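PDB 1RWZ: DNA polymerase sliding clamp from Archaeoglobus fulgidus, which assembles as a homotrimeric ring through which DNA passes and probably tethers the polymerase and other DNA-processing proteins to their template during replication. Local coordinates for residues Ile2-Thr7 with Asp54-Tyr59; Arg37-Ala42 with Lys118-Pro123; Asp72-Ile77 with Tyr106-Ile111. All coordinates share one frame; numbering follows the deposited sequence.

Interaction 1 (Ile2-Thr7 with Asp54-Tyr59)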
ATOM      1  N   ILE A   2      -7.641 -25.862 -28.491  1.00 26.95           N
ATOM      2  CA  ILE A   2      -8.114 -25.600 -27.141  1.00 24.76           C
ATOM      3  C   ILE A   2      -8.561 -24.146 -27.138  1.00 23.35           C
ATOM      4  O   ILE A   2      -7.834 -23.269 -27.601  1.00 22.33           O
ATOM      5  CB  ILE A   2      -6.986 -25.760 -26.103  1.00 25.27           C
ATOM      6  CG1 ILE A   2      -6.601 -27.235 -25.973  1.00 25.74           C
ATOM      7  CG2 ILE A   2      -7.421 -25.181 -24.765  1.00 25.72           C
ATOM      8  CD1 ILE A   2      -5.383 -27.465 -25.104  1.00 25.61           C
ATOM      9  N   ASP A   3      -9.763 -23.891 -26.638  1.00 21.33           N
ATOM     10  CA  ASP A   3     -10.266 -22.529 -26.565  1.00 20.82           C
ATOM     11  C   ASP A   3     -11.166 -22.434 -25.348  1.00 19.22           C
ATOM     12  O   ASP A   3     -12.270 -22.976 -25.338  1.00 18.70           O
ATOM     13  CB  ASP A   3     -11.041 -22.169 -27.833  1.00 22.87           C
ATOM     14  CG  ASP A   3     -11.564 -20.749 -27.811  1.00 25.00           C
ATOM     15  OD1 ASP A   3     -11.006 -19.918 -27.063  1.00 25.40           O
ATOM     16  OD2 ASP A   3     -12.530 -20.458 -28.551  1.00 27.99           O
ATOM     17  N   VAL A   4     -10.677 -21.757 -24.316  1.00 17.19           N
ATOM     18  CA  VAL A   4     -11.437 -21.612 -23.084  1.00 16.36           C
ATOM     19  C   VAL A   4     -11.500 -20.161 -22.638  1.00 15.68           C
ATOM     20  O   VAL A   4     -10.639 -19.355 -22.980  1.00 14.81           O
ATOM     21  CB  VAL A   4     -10.812 -22.462 -21.945  1.00 16.14           C
ATOM     22  CG1 VAL A   4     -10.677 -23.909 -22.392  1.00 16.40           C
ATOM     23  CG2 VAL A   4      -9.444 -21.904 -21.555  1.00 15.12           C
ATOM     24  N   ILE A   5     -12.538 -19.830 -21.879  1.00 14.61           N
ATOM     25  CA  ILE A   5     -12.703 -18.483 -21.361  1.00 13.86           C
ATOM     26  C   ILE A   5     -12.962 -18.615 -19.868  1.00 13.64           C
ATOM     27  O   ILE A   5     -13.807 -19.401 -19.440  1.00 13.05           O
ATOM     28  CB  ILE A   5     -13.866 -17.748 -22.058  1.00 14.61           C
ATOM     29  CG1 ILE A   5     -13.539 -17.591 -23.550  1.00 14.66           C
ATOM     30  CG2 ILE A   5     -14.090 -16.381 -21.413  1.00 14.46           C
ATOM     31  CD1 ILE A   5     -14.585 -16.809 -24.348  1.00 15.08           C
ATOM     32  N   MET A   6     -12.212 -17.852 -19.081  1.00 13.16           N
ATOM     33  CA  MET A   6     -12.309 -17.902 -17.629  1.00 13.41           C
ATOM     34  C   MET A   6     -12.182 -16.495 -17.053  1.00 13.83           C
ATOM     35  O   MET A   6     -11.724 -15.589 -17.740  1.00 14.43           O
ATOM     36  CB  MET A   6     -11.173 -18.776 -17.094  1.00 14.30           C
ATOM     37  CG  MET A   6      -9.787 -18.183 -17.368  1.00 15.64           C
ATOM     38  SD  MET A   6      -8.470 -19.427 -17.436  1.00 18.35           S
ATOM     39  CE  MET A   6      -8.480 -19.987 -15.774  1.00 15.97           C
ATOM     40  N   THR A   7     -12.578 -16.307 -15.797  1.00 14.04           N
ATOM     41  CA  THR A   7     -12.456 -14.986 -15.190  1.00 15.22           C
ATOM     42  C   THR A   7     -10.981 -14.710 -14.906  1.00 15.16           C
ATOM     43  O   THR A   7     -10.194 -15.640 -14.693  1.00 13.91           O
ATOM     44  CB  THR A   7     -13.222 -14.878 -13.858  1.00 16.63           C
ATOM     45  OG1 THR A   7     -12.563 -15.663 -12.854  1.00 17.60           O
ATOM     46  CG2 THR A   7     -14.650 -15.368 -14.029  1.00 16.70           C
ATOM     47  N   ASP A  54     -17.125 -26.839 -15.760  1.00 16.92           N
ATOM     48  CA  ASP A  54     -18.230 -25.938 -15.457  1.00 17.84           C
ATOM     49  C   ASP A  54     -17.823 -24.655 -14.735  1.00 16.26           C
ATOM     50  O   ASP A  54     -18.650 -23.765 -14.545  1.00 15.83           O
ATOM     51  CB  ASP A  54     -19.321 -26.677 -14.672  1.00 21.48           C
ATOM     52  CG  ASP A  54     -20.004 -27.749 -15.507  1.00 26.28           C
ATOM     53  OD1 ASP A  54     -20.307 -27.476 -16.691  1.00 29.14           O
ATOM     54  OD2 ASP A  54     -20.245 -28.862 -14.989  1.00 30.09           O
ATOM     55  N   SER A  55     -16.554 -24.549 -14.341  1.00 14.36           N
ATOM     56  CA  SER A  55     -16.075 -23.341 -13.677  1.00 13.51           C
ATOM     57  C   SER A  55     -15.639 -22.312 -14.716  1.00 12.90           C
ATOM     58  O   SER A  55     -15.407 -21.150 -14.391  1.00 12.84           O
ATOM     59  CB  SER A  55     -14.909 -23.661 -12.737  1.00 12.82           C
ATOM     60  OG  SER A  55     -15.382 -24.364 -11.597  1.00 13.53           O
ATOM     61  N   PHE A  56     -15.532 -22.756 -15.963  1.00 13.21           N
ATOM     62  CA  PHE A  56     -15.156 -21.890 -17.084  1.00 14.07           C
ATOM     63  C   PHE A  56     -16.419 -21.276 -17.689  1.00 14.70           C
ATOM     64  O   PHE A  56     -17.503 -21.843 -17.568  1.00 15.18           O
ATOM     65  CB  PHE A  56     -14.471 -22.710 -18.179  1.00 13.67           C
ATOM     66  CG  PHE A  56     -13.074 -23.143 -17.844  1.00 14.01           C
ATOM     67  CD1 PHE A  56     -11.981 -22.385 -18.256  1.00 13.99           C
ATOM     68  CD2 PHE A  56     -12.849 -24.314 -17.129  1.00 14.10           C
ATOM     69  CE1 PHE A  56     -10.677 -22.794 -17.960  1.00 14.14           C
ATOM     70  CE2 PHE A  56     -11.557 -24.732 -16.828  1.00 13.73           C
ATOM     71  CZ  PHE A  56     -10.467 -23.971 -17.244  1.00 14.21           C
ATOM     72  N   GLU A  57     -16.282 -20.127 -18.346  1.00 14.67           N
ATOM     73  CA  GLU A  57     -17.431 -19.501 -18.998  1.00 15.68           C
ATOM     74  C   GLU A  57     -17.628 -20.273 -20.300  1.00 16.21           C
ATOM     75  O   GLU A  57     -18.756 -20.525 -20.731  1.00 16.31           O
ATOM     76  CB  GLU A  57     -17.153 -18.027 -19.304  1.00 16.40           C
ATOM     77  CG  GLU A  57     -16.654 -17.221 -18.109  1.00 18.16           C
ATOM     78  CD  GLU A  57     -17.511 -17.407 -16.870  1.00 20.36           C
ATOM     79  OE1 GLU A  57     -18.755 -17.397 -16.993  1.00 20.87           O
ATOM     80  OE2 GLU A  57     -16.941 -17.551 -15.768  1.00 20.38           O
ATOM     81  N   VAL A  58     -16.507 -20.632 -20.922  1.00 15.64           N
ATOM     82  CA  VAL A  58     -16.489 -21.413 -22.158  1.00 16.46           C
ATOM     83  C   VAL A  58     -15.352 -22.427 -22.036  1.00 16.34           C
ATOM     84  O   VAL A  58     -14.254 -22.083 -21.603  1.00 14.67           O
ATOM     85  CB  VAL A  58     -16.211 -20.535 -23.406  1.00 17.09           C
ATOM     86  CG1 VAL A  58     -16.067 -21.424 -24.636  1.00 18.28           C
ATOM     87  CG2 VAL A  58     -17.345 -19.532 -23.618  1.00 17.90           C
ATOM     88  N   TYR A  59     -15.615 -23.674 -22.410  1.00 16.62           N
ATOM     89  CA  TYR A  59     -14.591 -24.712 -22.345  1.00 17.55           C
ATOM     90  C   TYR A  59     -14.743 -25.596 -23.578  1.00 19.06           C
ATOM     91  O   TYR A  59     -15.521 -26.553 -23.576  1.00 17.94           O
ATOM     92  CB  TYR A  59     -14.747 -25.553 -21.068  1.00 17.34           C
ATOM     93  CG  TYR A  59     -13.575 -26.472 -20.791  1.00 16.88           C
ATOM     94  CD1 TYR A  59     -12.399 -25.982 -20.218  1.00 16.73           C
ATOM     95  CD2 TYR A  59     -13.623 -27.823 -21.139  1.00 17.36           C
ATOM     96  CE1 TYR A  59     -11.302 -26.817 -19.999  1.00 16.67           C
ATOM     97  CE2 TYR A  59     -12.531 -28.664 -20.927  1.00 17.08           C
ATOM     98  CZ  TYR A  59     -11.374 -28.154 -20.357  1.00 16.83           C
ATOM     99  OH  TYR A  59     -10.285 -28.976 -20.154  1.00 16.36           O
TER
HETATM  100  O   HOH W   1     -14.461 -18.611 -15.267  1.00 12.47           O
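Ile5 and Val58 run alongside each other on one face of the sheet as a hydrogen-bonded antiparallel pair. Ile5 CB packs 3.9 Å from Val58 CB. From there CG1 turns anti to the carbonyl carbon (chi1 -63°) and stays beside Val58 CB, CD1 ends 3.9 Å from Val58 CG2, and the CG2 branch reaches 4.1 Å to Glu57 CB. The backbone evidence is asymmetric. Ile5 N gives one bond to Val58 O at 2.8 Å, whereas Ile5 O receives two: Glu57 N at 2.8 Å and, weakly, Val58 N at 3.3 Å. That same oxygen sits at the edge of the Phe56 ring, near its plane. On the opposite face of the sheet, Val4 CG1 lies 3.5 Å from Tyr59 CD1, and Tyr59 CD1 rests on a face of the Phe56 ring. Met6 SD stands 5.3 Å from the Phe56 centroid, an oblique Met-aromatic contact. A water accepts from Thr7 N and donates to Ser55 O and Glu57 OE2, joining strand 2-7 to the loop before strand 58-61. Glu57 and Val58 both facing Ile5 make a classic beta bulge, here where strand 58-61 enters as an outermost strand, within this chain, of its antiparallel sheet.

Interaction 2 (Arg37-Ala42 with Lys118-Pro123); sequences RAVDPA and KEPRIP
The guanidinium of Arg37 carries Ile122 on one face, with CD1 3.7 Å above the plane and over its centre, and meets Pro120 O at its edge, in plane. This is where the loop between the two domains, the interdomain connector of PCNA, passes over the end of strand 33-39; the touching parts run 93° apart. The bend at chi3 (76°) turns NE away from a straight chain as the arginine passes Pro120 in the opposite direction. NH1 forms a hydrogen bond to Pro120 O at 3.1 Å, although the oxygen is modelled too near the arginine for its exact place to be trusted. Glu119 crosses Arg37 at about a right angle. Its OE1 is 4.0 Å from Arg37 NE but well out of the guanidinium plane, so the attraction is probably one of charge alone; NE bonds to His35 and OE1 to His28. Water links Arg37 N to Glu119 OE1, and a second water takes a bond from Ile122 N at 2.8 Å and a weak one from Arg37 NH1. Apolar packing completes the crossing: Arg37 CG touches Pro120 CG at 3.7 Å, and Val39 CG2 lies 3.7 Å from Pro120 CB.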
ATOM      1  N   ARG A  37      -0.388 -30.578 -11.678  1.00 18.79           N
ATOM      2  CA  ARG A  37       0.210 -30.970 -10.409  1.00 19.78           C
ATOM      3  C   ARG A  37       1.718 -30.780 -10.504  1.00 19.51           C
ATOM      4  O   ARG A  37       2.299 -30.934 -11.582  1.00 19.54           O
ATOM      5  CB  ARG A  37      -0.113 -32.433 -10.105  1.00 22.67           C
ATOM      6  CG  ARG A  37       0.575 -33.403 -11.048  1.00 26.00           C
ATOM      7  CD  ARG A  37       0.178 -34.843 -10.793  1.00 29.60           C
ATOM      8  NE  ARG A  37      -1.156 -35.145 -11.296  1.00 32.67           N
ATOM      9  CZ  ARG A  37      -1.625 -36.377 -11.445  1.00 33.76           C
ATOM     10  NH1 ARG A  37      -0.860 -37.413 -11.131  1.00 34.81           N
ATOM     11  NH2 ARG A  37      -2.854 -36.575 -11.903  1.00 34.81           N
ATOM     12  N   ALA A  38       2.344 -30.437  -9.383  1.00 18.46           N
ATOM     13  CA  ALA A  38       3.785 -30.216  -9.354  1.00 19.16           C
ATOM     14  C   ALA A  38       4.344 -30.261  -7.936  1.00 19.47           C
ATOM     15  O   ALA A  38       3.648 -29.959  -6.971  1.00 17.95           O
ATOM     16  CB  ALA A  38       4.117 -28.867  -9.993  1.00 18.41           C
ATOM     17  N   VAL A  39       5.614 -30.638  -7.825  1.00 19.72           N
ATOM     18  CA  VAL A  39       6.296 -30.706  -6.539  1.00 20.58           C
ATOM     19  C   VAL A  39       7.416 -29.674  -6.575  1.00 20.61           C
ATOM     20  O   VAL A  39       8.013 -29.453  -7.629  1.00 21.74           O
ATOM     21  CB  VAL A  39       6.903 -32.104  -6.306  1.00 21.35           C
ATOM     22  CG1 VAL A  39       7.548 -32.168  -4.938  1.00 22.26           C
ATOM     23  CG2 VAL A  39       5.825 -33.155  -6.439  1.00 23.39           C
ATOM     24  N   ASP A  40       7.704 -29.039  -5.445  1.00 21.01           N
ATOM     25  CA  ASP A  40       8.753 -28.027  -5.433  1.00 22.34           C
ATOM     26  C   ASP A  40      10.145 -28.650  -5.512  1.00 23.85           C
ATOM     27  O   ASP A  40      10.296 -29.865  -5.375  1.00 23.06           O
ATOM     28  CB  ASP A  40       8.629 -27.110  -4.206  1.00 22.31           C
ATOM     29  CG  ASP A  40       9.112 -27.754  -2.920  1.00 21.83           C
ATOM     30  OD1 ASP A  40       9.556 -26.994  -2.036  1.00 24.17           O
ATOM     31  OD2 ASP A  40       9.039 -28.992  -2.784  1.00 22.00           O
ATOM     32  N   PRO A  41      11.175 -27.822  -5.768  1.00 25.35           N
ATOM     33  CA  PRO A  41      12.564 -28.286  -5.875  1.00 26.54           C
ATOM     34  C   PRO A  41      13.046 -29.103  -4.679  1.00 26.69           C
ATOM     35  O   PRO A  41      13.737 -30.107  -4.847  1.00 28.11           O
ATOM     36  CB  PRO A  41      13.347 -26.986  -6.042  1.00 26.64           C
ATOM     37  CG  PRO A  41      12.386 -26.120  -6.803  1.00 27.34           C
ATOM     38  CD  PRO A  41      11.083 -26.381  -6.073  1.00 25.94           C
ATOM     39  N   ALA A  42      12.679 -28.673  -3.477  1.00 26.68           N
ATOM     40  CA  ALA A  42      13.094 -29.370  -2.263  1.00 26.44           C
ATOM     41  C   ALA A  42      12.287 -30.637  -1.971  1.00 26.04           C
ATOM     42  O   ALA A  42      12.610 -31.377  -1.038  1.00 26.27           O
ATOM     43  CB  ALA A  42      13.015 -28.421  -1.077  1.00 26.57           C
ATOM     44  N   LYS A 118       9.356 -34.810 -14.776  1.00 40.77           N
ATOM     45  CA  LYS A 118       8.366 -35.883 -14.823  1.00 41.32           C
ATOM     46  C   LYS A 118       7.114 -35.582 -14.012  1.00 40.98           C
ATOM     47  O   LYS A 118       7.185 -35.043 -12.908  1.00 41.00           O
ATOM     48  CB  LYS A 118       8.983 -37.193 -14.319  1.00 42.18           C
ATOM     49  CG  LYS A 118       9.935 -37.865 -15.295  1.00 43.69           C
ATOM     50  CD  LYS A 118       9.186 -38.420 -16.499  1.00 44.49           C
ATOM     51  CE  LYS A 118      10.119 -39.178 -17.433  1.00 44.92           C
ATOM     52  NZ  LYS A 118       9.389 -39.762 -18.596  1.00 45.26           N
ATOM     53  N   GLU A 119       5.964 -35.941 -14.572  1.00 40.53           N
ATOM     54  CA  GLU A 119       4.684 -35.729 -13.912  1.00 40.34           C
ATOM     55  C   GLU A 119       4.660 -36.541 -12.616  1.00 39.81           C
ATOM     56  O   GLU A 119       4.800 -37.764 -12.642  1.00 39.86           O
ATOM     57  CB  GLU A 119       3.553 -36.187 -14.833  1.00 40.53           C
ATOM     58  CG  GLU A 119       2.170 -35.723 -14.422  1.00 41.07           C
ATOM     59  CD  GLU A 119       1.959 -34.242 -14.655  1.00 41.04           C
ATOM     60  OE1 GLU A 119       0.811 -33.783 -14.512  1.00 41.54           O
ATOM     61  OE2 GLU A 119       2.936 -33.535 -14.980  1.00 41.78           O
ATOM     62  N   PRO A 120       4.487 -35.872 -11.465  1.00 39.17           N
ATOM     63  CA  PRO A 120       4.451 -36.560 -10.170  1.00 38.97           C
ATOM     64  C   PRO A 120       3.148 -37.317  -9.920  1.00 39.13           C
ATOM     65  O   PRO A 120       2.101 -36.964 -10.464  1.00 39.11           O
ATOM     66  CB  PRO A 120       4.656 -35.423  -9.176  1.00 38.59           C
ATOM     67  CG  PRO A 120       3.935 -34.292  -9.836  1.00 38.68           C
ATOM     68  CD  PRO A 120       4.389 -34.412 -11.283  1.00 38.62           C
ATOM     69  N   ARG A 121       3.219 -38.361  -9.100  1.00 38.95           N
ATOM     70  CA  ARG A 121       2.042 -39.156  -8.772  1.00 39.01           C
ATOM     71  C   ARG A 121       1.379 -38.629  -7.503  1.00 38.38           C
ATOM     72  O   ARG A 121       2.051 -38.123  -6.608  1.00 37.82           O
ATOM     73  CB  ARG A 121       2.421 -40.628  -8.569  1.00 40.03           C
ATOM     74  CG  ARG A 121       2.874 -41.349  -9.832  1.00 42.02           C
ATOM     75  CD  ARG A 121       3.067 -42.838  -9.568  1.00 43.96           C
ATOM     76  NE  ARG A 121       3.430 -43.573 -10.777  1.00 45.75           N
ATOM     77  CZ  ARG A 121       3.600 -44.892 -10.827  1.00 46.66           C
ATOM     78  NH1 ARG A 121       3.439 -45.628  -9.733  1.00 47.16           N
ATOM     79  NH2 ARG A 121       3.929 -45.476 -11.972  1.00 47.19           N
ATOM     80  N   ILE A 122       0.059 -38.750  -7.436  1.00 38.00           N
ATOM     81  CA  ILE A 122      -0.689 -38.293  -6.271  1.00 38.17           C
ATOM     82  C   ILE A 122      -0.642 -39.359  -5.179  1.00 39.07           C
ATOM     83  O   ILE A 122      -1.101 -40.482  -5.374  1.00 38.82           O
ATOM     84  CB  ILE A 122      -2.165 -38.013  -6.630  1.00 37.50           C
ATOM     85  CG1 ILE A 122      -2.240 -36.918  -7.698  1.00 37.04           C
ATOM     86  CG2 ILE A 122      -2.934 -37.592  -5.381  1.00 37.23           C
ATOM     87  CD1 ILE A 122      -3.640 -36.645  -8.204  1.00 37.21           C
ATOM     88  N   PRO A 123      -0.087 -39.014  -4.007  1.00 40.26           N
ATOM     89  CA  PRO A 123       0.001 -39.975  -2.902  1.00 40.94           C
ATOM     90  C   PRO A 123      -1.372 -40.393  -2.378  1.00 41.72           C
ATOM     91  O   PRO A 123      -2.244 -39.555  -2.173  1.00 42.06           O
ATOM     92  CB  PRO A 123       0.817 -39.216  -1.858  1.00 41.25           C
ATOM     93  CG  PRO A 123       0.408 -37.792  -2.092  1.00 40.77           C
ATOM     94  CD  PRO A 123       0.432 -37.695  -3.603  1.00 40.37           C
TER
HETATM   95  O   HOH W   2       0.366 -31.375 -14.257  1.00 20.77           O
HETATM   96  O   HOH W   3      -1.259 -40.148  -9.515  1.00 33.40           O

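Interaction 3 (Asp72-Ile77 with Tyr106-Ile111)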
ATOM      1  N   ASP A  72       6.479 -18.667 -14.673  1.00 24.27           N
ATOM      2  CA  ASP A  72       6.954 -17.346 -14.272  1.00 25.27           C
ATOM      3  C   ASP A  72       6.401 -16.306 -15.247  1.00 25.30           C
ATOM      4  O   ASP A  72       5.970 -15.229 -14.838  1.00 25.01           O
ATOM      5  CB  ASP A  72       8.484 -17.271 -14.269  1.00 26.59           C
ATOM      6  CG  ASP A  72       9.115 -18.105 -13.171  1.00 28.12           C
ATOM      7  OD1 ASP A  72       8.560 -18.150 -12.052  1.00 28.67           O
ATOM      8  OD2 ASP A  72      10.178 -18.703 -13.424  1.00 30.10           O
ATOM      9  N   ARG A  73       6.406 -16.638 -16.536  1.00 25.80           N
ATOM     10  CA  ARG A  73       5.901 -15.722 -17.558  1.00 26.42           C
ATOM     11  C   ARG A  73       4.402 -15.475 -17.448  1.00 26.32           C
ATOM     12  O   ARG A  73       3.961 -14.326 -17.456  1.00 26.03           O
ATOM     13  CB  ARG A  73       6.216 -16.247 -18.958  1.00 28.03           C
ATOM     14  CG  ARG A  73       7.677 -16.166 -19.338  1.00 30.34           C
ATOM     15  CD  ARG A  73       7.879 -16.554 -20.795  1.00 32.92           C
ATOM     16  NE  ARG A  73       9.280 -16.481 -21.198  1.00 35.13           N
ATOM     17  CZ  ARG A  73       9.990 -15.357 -21.250  1.00 36.15           C
ATOM     18  NH1 ARG A  73       9.434 -14.197 -20.928  1.00 36.78           N
ATOM     19  NH2 ARG A  73      11.265 -15.396 -21.620  1.00 37.09           N
ATOM     20  N   ILE A  74       3.618 -16.546 -17.357  1.00 25.91           N
ATOM     21  CA  ILE A  74       2.173 -16.398 -17.247  1.00 25.94           C
ATOM     22  C   ILE A  74       1.842 -15.592 -15.996  1.00 25.90           C
ATOM     23  O   ILE A  74       0.926 -14.770 -15.998  1.00 25.49           O
ATOM     24  CB  ILE A  74       1.453 -17.770 -17.175  1.00 26.36           C
ATOM     25  CG1 ILE A  74       1.704 -18.565 -18.458  1.00 26.20           C
ATOM     26  CG2 ILE A  74      -0.048 -17.566 -16.981  1.00 26.08           C
ATOM     27  CD1 ILE A  74       1.236 -17.870 -19.722  1.00 26.41           C
ATOM     28  N   PHE A  75       2.597 -15.819 -14.925  1.00 25.92           N
ATOM     29  CA  PHE A  75       2.360 -15.091 -13.690  1.00 26.52           C
ATOM     30  C   PHE A  75       2.660 -13.611 -13.898  1.00 27.14           C
ATOM     31  O   PHE A  75       1.905 -12.746 -13.457  1.00 27.10           O
ATOM     32  CB  PHE A  75       3.238 -15.638 -12.563  1.00 26.88           C
ATOM     33  CG  PHE A  75       3.016 -14.957 -11.242  1.00 27.39           C
ATOM     34  CD1 PHE A  75       1.739 -14.871 -10.699  1.00 27.53           C
ATOM     35  CD2 PHE A  75       4.082 -14.407 -10.539  1.00 28.00           C
ATOM     36  CE1 PHE A  75       1.523 -14.248  -9.472  1.00 27.84           C
ATOM     37  CE2 PHE A  75       3.876 -13.783  -9.312  1.00 28.63           C
ATOM     38  CZ  PHE A  75       2.594 -13.705  -8.778  1.00 28.30           C
ATOM     39  N   ASP A  76       3.764 -13.325 -14.575  1.00 27.61           N
ATOM     40  CA  ASP A  76       4.144 -11.945 -14.828  1.00 29.00           C
ATOM     41  C   ASP A  76       3.060 -11.260 -15.658  1.00 29.05           C
ATOM     42  O   ASP A  76       2.613 -10.166 -15.322  1.00 29.07           O
ATOM     43  CB  ASP A  76       5.492 -11.896 -15.551  1.00 30.39           C
ATOM     44  CG  ASP A  76       6.072 -10.497 -15.608  1.00 31.99           C
ATOM     45  OD1 ASP A  76       5.925  -9.750 -14.616  1.00 33.29           O
ATOM     46  OD2 ASP A  76       6.687 -10.147 -16.637  1.00 33.48           O
ATOM     47  N   ILE A  77       2.625 -11.922 -16.725  1.00 29.28           N
ATOM     48  CA  ILE A  77       1.586 -11.382 -17.600  1.00 29.75           C
ATOM     49  C   ILE A  77       0.245 -11.248 -16.878  1.00 29.62           C
ATOM     50  O   ILE A  77      -0.509 -10.307 -17.129  1.00 29.08           O
ATOM     51  CB  ILE A  77       1.383 -12.278 -18.848  1.00 30.26           C
ATOM     52  CG1 ILE A  77       2.663 -12.305 -19.687  1.00 31.24           C
ATOM     53  CG2 ILE A  77       0.215 -11.767 -19.677  1.00 31.76           C
ATOM     54  CD1 ILE A  77       3.076 -10.949 -20.243  1.00 32.46           C
ATOM     55  N   TYR A 106      -1.752 -11.727 -25.918  1.00 22.73           N
ATOM     56  CA  TYR A 106      -0.400 -12.134 -25.556  1.00 23.49           C
ATOM     57  C   TYR A 106      -0.150 -13.502 -26.181  1.00 23.76           C
ATOM     58  O   TYR A 106      -1.030 -14.363 -26.172  1.00 22.50           O
ATOM     59  CB  TYR A 106      -0.286 -12.220 -24.027  1.00 25.06           C
ATOM     60  CG  TYR A 106       0.991 -12.847 -23.499  1.00 27.37           C
ATOM     61  CD1 TYR A 106       2.222 -12.210 -23.650  1.00 28.04           C
ATOM     62  CD2 TYR A 106       0.961 -14.075 -22.829  1.00 27.99           C
ATOM     63  CE1 TYR A 106       3.396 -12.777 -23.146  1.00 28.95           C
ATOM     64  CE2 TYR A 106       2.129 -14.650 -22.320  1.00 28.98           C
ATOM     65  CZ  TYR A 106       3.342 -13.995 -22.481  1.00 29.00           C
ATOM     66  OH  TYR A 106       4.495 -14.546 -21.966  1.00 29.91           O
ATOM     67  N   LYS A 107       1.035 -13.690 -26.753  1.00 24.11           N
ATOM     68  CA  LYS A 107       1.394 -14.971 -27.356  1.00 24.64           C
ATOM     69  C   LYS A 107       2.678 -15.427 -26.690  1.00 24.12           C
ATOM     70  O   LYS A 107       3.659 -14.687 -26.666  1.00 23.11           O
ATOM     71  CB  LYS A 107       1.654 -14.831 -28.858  1.00 26.16           C
ATOM     72  CG  LYS A 107       0.433 -14.579 -29.720  1.00 28.98           C
ATOM     73  CD  LYS A 107       0.844 -14.524 -31.184  1.00 31.06           C
ATOM     74  CE  LYS A 107      -0.356 -14.384 -32.102  1.00 32.83           C
ATOM     75  NZ  LYS A 107       0.058 -14.329 -33.535  1.00 34.05           N
ATOM     76  N   VAL A 108       2.677 -16.630 -26.128  1.00 23.51           N
ATOM     77  CA  VAL A 108       3.882 -17.131 -25.492  1.00 23.82           C
ATOM     78  C   VAL A 108       4.218 -18.504 -26.037  1.00 23.98           C
ATOM     79  O   VAL A 108       3.331 -19.315 -26.307  1.00 23.10           O
ATOM     80  CB  VAL A 108       3.741 -17.210 -23.949  1.00 24.72           C
ATOM     81  CG1 VAL A 108       2.640 -18.176 -23.567  1.00 24.09           C
ATOM     82  CG2 VAL A 108       5.069 -17.638 -23.331  1.00 25.55           C
ATOM     83  N   ALA A 109       5.508 -18.752 -26.225  1.00 24.11           N
ATOM     84  CA  ALA A 109       5.953 -20.035 -26.734  1.00 24.62           C
ATOM     85  C   ALA A 109       5.761 -21.084 -25.651  1.00 24.48           C
ATOM     86  O   ALA A 109       6.105 -20.864 -24.490  1.00 24.67           O
ATOM     87  CB  ALA A 109       7.423 -19.958 -27.137  1.00 24.43           C
ATOM     88  N   LEU A 110       5.191 -22.219 -26.033  1.00 25.17           N
ATOM     89  CA  LEU A 110       4.974 -23.306 -25.094  1.00 26.20           C
ATOM     90  C   LEU A 110       6.272 -24.086 -24.926  1.00 27.20           C
ATOM     91  O   LEU A 110       7.189 -23.969 -25.745  1.00 27.00           O
ATOM     92  CB  LEU A 110       3.865 -24.227 -25.605  1.00 26.01           C
ATOM     93  CG  LEU A 110       2.466 -23.605 -25.573  1.00 26.18           C
ATOM     94  CD1 LEU A 110       1.468 -24.531 -26.248  1.00 27.03           C
ATOM     95  CD2 LEU A 110       2.067 -23.342 -24.127  1.00 26.19           C
ATOM     96  N   ILE A 111       6.348 -24.865 -23.857  1.00 28.19           N
ATOM     97  CA  ILE A 111       7.528 -25.670 -23.568  1.00 29.46           C
ATOM     98  C   ILE A 111       7.209 -27.128 -23.865  1.00 30.23           C
ATOM     99  O   ILE A 111       6.086 -27.578 -23.653  1.00 29.45           O
ATOM    100  CB  ILE A 111       7.925 -25.563 -22.082  1.00 29.16           C
ATOM    101  CG1 ILE A 111       8.192 -24.105 -21.715  1.00 29.64           C
ATOM    102  CG2 ILE A 111       9.158 -26.415 -21.803  1.00 30.41           C
ATOM    103  CD1 ILE A 111       8.437 -23.895 -20.240  1.00 29.60           C
TER
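Ile77 covers one face of the Tyr106 ring. Its CG1 stands 3.5 Å from the ring centroid and 19° off the normal, a CH-pi contact displaced towards the phenol end, where CZ is 3.3 Å from CG1. The same branch runs on to CD1, 3.4 Å from Tyr106 CE1, while the CG2 branch lies over the CG and CD2 side of the ring. Tyr106 CG is anti to the backbone N (chi1 170°), which carries CG out from the strand towards the helix. One turn back, Ile74 CD1 fills the notch between ring edge and strand, 4.2 Å from Tyr106 CE2 and 4.1 Å from Val108 CG1. Arg73 completes the fit with its aliphatic part, CD at 3.9 Å from Val108 CG2 and CB at 3.9 Å from Tyr106 OH. Arg73, Ile74 and Ile77 lie on one side of the helix, against Tyr106 and Val108, alternate residues of the strand; the two axes lie 10.4 Å apart, nearly antiparallel at 168°. No hydrogen bond joins the segments. The polar ends look beyond them: Tyr106 OH bonds to, and Arg73 NH1 makes a salt bridge with, Asp170 of the second subunit. Strand 104-109 also continues the sheet into that subunit. The contact is apolar inside the chain, while its two polar ends are spent on the subunit interface; the packing probably helps to hold them there.

From the N terminus, strand 2-7 waits until 54-59 returns beside it, so interaction 1 closes the first loop. Before that closure 37-42 has already passed, and its partner 118-123 comes only much later; interactions 1 and 2 therefore cross. Interaction 3, opening at 72-77 and closing at 106-111, follows interaction 1 in series, is nested inside the loop of interaction 2 and joins helix 71-78 to strand 104-109. Interactions 1 and 3 reach the same five-stranded sheet, at the two strands that are outermost within this chain, 58-61 and 104-109, and their centres lie 18 Å apart. Interaction 2 instead ties the connector between the domains to the larger sheet that both domains share. No two of the contacts touch.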